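PDB 3X44: O-ureido-L-serine synthase from Streptomyces lavendulae, which catalyses the pyridoxal-phosphate-dependent addition of hydroxyurea to O-acetyl-L-serine, giving O-ureido-L-serine for D-cycloserine biosynthesis, and also uses sulfide to make L-cysteine. Local coordinates for residues P216-G221 with M242-A247. The protein carries 1 engineered substitution. Numbering follows the deposited sequence.
With PUS ((E)-O-(carbamoylamino)-N-({3-hydroxy-2-methyl-5-[(phosphonooxy)methyl]pyridin-4-yl}methylidene)-L-serine), chain C.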
loop_
_atom_site.group_PDB
_atom_site.type_symbol
_atom_site.label_atom_id
_atom_site.label_comp_id
_atom_site.label_asym_id
_atom_site.label_seq_id
_atom_site.Cartn_x
_atom_site.Cartn_y
_atom_site.Cartn_z
ATOM N N PRO A 216 16.642 29.253 25.052
ATOM C CA PRO A 216 16.391 27.813 25.148
ATOM C C PRO A 216 14.881 27.669 25.378
ATOM O O PRO A 216 14.291 28.454 26.119
ATOM C CB PRO A 216 17.208 27.384 26.367
ATOM C CG PRO A 216 18.292 28.412 26.477
ATOM C CD PRO A 216 17.693 29.709 25.978
ATOM N N HIS A 217 14.252 26.695 24.731
ATOM C CA HIS A 217 12.810 26.508 24.872
ATOM C C HIS A 217 12.462 25.030 25.004
ATOM O O HIS A 217 13.324 24.165 24.841
ATOM C CB HIS A 217 12.091 27.101 23.662
ATOM C CG HIS A 217 12.509 26.484 22.366
ATOM N ND1 HIS A 217 11.834 25.424 21.797
ATOM C CD2 HIS A 217 13.574 26.725 21.567
ATOM C CE1 HIS A 217 12.470 25.038 20.706
ATOM N NE2 HIS A 217 13.529 25.811 20.545
ATOM N N GLN A 218 11.189 24.747 25.271
ATOM C CA GLN A 218 10.749 23.374 25.473
ATOM C C GLN A 218 10.148 22.631 24.284
ATOM O O GLN A 218 9.751 21.473 24.422
ATOM C CB GLN A 218 9.778 23.335 26.648
ATOM C CG GLN A 218 10.351 23.992 27.886
ATOM C CD GLN A 218 9.658 23.560 29.153
ATOM O OE1 GLN A 218 9.883 22.457 29.653
ATOM N NE2 GLN A 218 8.808 24.430 29.684
ATOM N N ILE A 219 10.065 23.267 23.122
ATOM C CA ILE A 219 9.505 22.552 21.980
ATOM C C ILE A 219 10.643 21.876 21.223
ATOM O O ILE A 219 10.986 22.242 20.100
ATOM C CB ILE A 219 8.692 23.475 21.046
ATOM C CG1 ILE A 219 7.708 24.312 21.864
ATOM C CG2 ILE A 219 7.893 22.630 20.080
ATOM C CD1 ILE A 219 6.864 25.269 21.041
ATOM N N GLN A 220 11.211 20.869 21.881
ATOM C CA GLN A 220 12.335 20.094 21.374
ATOM C C GLN A 220 12.268 19.776 19.889
ATOM O O GLN A 220 11.283 19.225 19.398
ATOM C CB GLN A 220 12.478 18.803 22.194
ATOM C CG GLN A 220 12.383 19.035 23.700
ATOM C CD GLN A 220 13.170 18.026 24.528
ATOM O OE1 GLN A 220 14.018 17.301 24.013
ATOM N NE2 GLN A 220 12.887 17.979 25.823
ATOM N N GLY A 221 13.331 20.137 19.176
ATOM C CA GLY A 221 13.382 19.867 17.755
ATOM C C GLY A 221 13.245 21.124 16.919
ATOM O O GLY A 221 13.707 21.172 15.780
ATOM N N MET A 242 3.786 30.166 18.519
ATOM C CA MET A 242 3.010 29.252 19.347
ATOM C C MET A 242 3.815 29.053 20.629
ATOM O O MET A 242 5.018 28.781 20.578
ATOM C CB MET A 242 2.809 27.911 18.635
ATOM C CG MET A 242 2.162 26.829 19.504
ATOM S SD MET A 242 0.593 27.353 20.263
ATOM C CE MET A 242 -0.411 27.654 18.799
ATOM N N ASP A 243 3.160 29.205 21.773
ATOM C CA ASP A 243 3.843 29.047 23.046
ATOM C C ASP A 243 3.942 27.568 23.408
ATOM O O ASP A 243 3.043 26.776 23.112
ATOM C CB ASP A 243 3.110 29.829 24.140
ATOM C CG ASP A 243 1.770 29.229 24.477
ATOM O OD1 ASP A 243 0.801 29.512 23.749
ATOM O OD2 ASP A 243 1.693 28.468 25.465
ATOM N N GLU A 244 5.037 27.205 24.064
ATOM C CA GLU A 244 5.286 25.819 24.429
ATOM C C GLU A 244 4.222 25.151 25.287
ATOM O O GLU A 244 3.927 23.979 25.088
ATOM C CB GLU A 244 6.656 25.694 25.102
ATOM C CG GLU A 244 6.858 26.577 26.323
ATOM C CD GLU A 244 8.317 26.679 26.712
ATOM O OE1 GLU A 244 8.610 26.925 27.903
ATOM O OE2 GLU A 244 9.179 26.508 25.826
ATOM N N VAL A 245 3.648 25.888 26.232
ATOM C CA VAL A 245 2.619 25.328 27.103
ATOM C C VAL A 245 1.390 24.922 26.296
ATOM O O VAL A 245 0.877 23.806 26.445
ATOM C CB VAL A 245 2.201 26.334 28.202
ATOM C CG1 VAL A 245 1.233 25.673 29.178
ATOM C CG2 VAL A 245 3.428 26.822 28.943
ATOM N N THR A 246 0.913 25.820 25.442
ATOM C CA THR A 246 -0.246 25.513 24.611
ATOM C C THR A 246 0.048 24.262 23.781
ATOM O O THR A 246 -0.806 23.396 23.617
ATOM C CB THR A 246 -0.561 26.662 23.643
ATOM O OG1 THR A 246 -0.895 27.840 24.384
ATOM C CG2 THR A 246 -1.721 26.286 22.746
ATOM N N ALA A 247 1.270 24.179 23.264
ATOM C CA ALA A 247 1.692 23.044 22.447
ATOM C C ALA A 247 1.631 21.757 23.257
ATOM O O ALA A 247 1.123 20.733 22.790
ATOM C CB ALA A 247 3.118 23.272 21.934
HETATM N N PUS C . 14.910 17.783 14.399
HETATM C CA PUS C . 16.349 17.914 13.933
HETATM C CB PUS C . 16.836 19.406 13.974
HETATM O OG PUS C . 16.730 19.941 15.370
HETATM N ND PUS C . 17.761 20.920 15.632
HETATM C CE PUS C . 17.416 22.165 16.028
HETATM N NZ2 PUS C . 16.171 22.624 15.808
HETATM O OZ1 PUS C . 18.214 22.860 16.572
HETATM C C PUS C . 17.246 17.052 14.849
HETATM O O PUS C . 16.757 16.151 15.470
HETATM O OT PUS C . 18.428 17.281 14.936
HETATM C C2 PUS C . 10.715 17.562 15.861
HETATM C C3 PUS C . 12.096 17.489 15.348
HETATM C C4 PUS C . 12.484 18.359 14.231
HETATM C C5 PUS C . 11.475 19.250 13.646
HETATM C C6 PUS C . 10.120 19.243 14.220
HETATM C C2A PUS C . 10.294 16.717 17.030
HETATM C C4A PUS C . 13.926 18.466 13.789
HETATM C C5A PUS C . 11.807 20.170 12.481
HETATM N N1 PUS C . 9.807 18.423 15.281
HETATM O O3 PUS C . 12.962 16.593 15.859
HETATM O O1P PUS C . 14.215 19.933 10.624
HETATM O O2P PUS C . 12.627 19.439 8.944
HETATM O O3P PUS C . 12.489 21.495 10.129
HETATM O O4P PUS C . 11.946 19.404 11.238
HETATM P P PUS C . 12.824 20.074 10.235
#
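The carboxylate of Glu244 is met from above its plane by two donors of Gln218, whose amide is turned 74° against it; the His217 ring, with Ile219 CA in plane at its edge, is directed away, and His217 meets Glu244 through CB. The case illustrates a first-turn glutamate of an N-capped helix bonding the loop that runs into the substrate pocket of a type II PLP enzyme: Asp243 caps helix 244-257, its OD2 accepting from Thr246 N. With Glu244 CG between the backbone N and the carbonyl carbon (chi1 56°), the extended chain beyond carries the carboxylate to Gln218 while CB stays against Ile219. OE2 takes the backbone N of Gln218 at 2.7 Å, nearly straight at 163°, with Asn205 ND2 a further, weak donor. OE1 accepts from Gln218 NE2 at 3.1 Å and lies in the Gln218 amide plane. Nearer the Glu244 backbone, Ile219 CG1 packs on Glu244 CB at 3.7 Å and Ile219 CD1 reaches Ala247 CB at 4.3 Å, close to helix 264-278. Ile219 centres an inverse gamma turn, with a weak bond from Gln220 N to Gln218 O; separately, Ile219 N donates to His217 ND1, tilted out of the ring plane. Gly221 O accepts the ureido NZ2 of PUS at 2.9 Å.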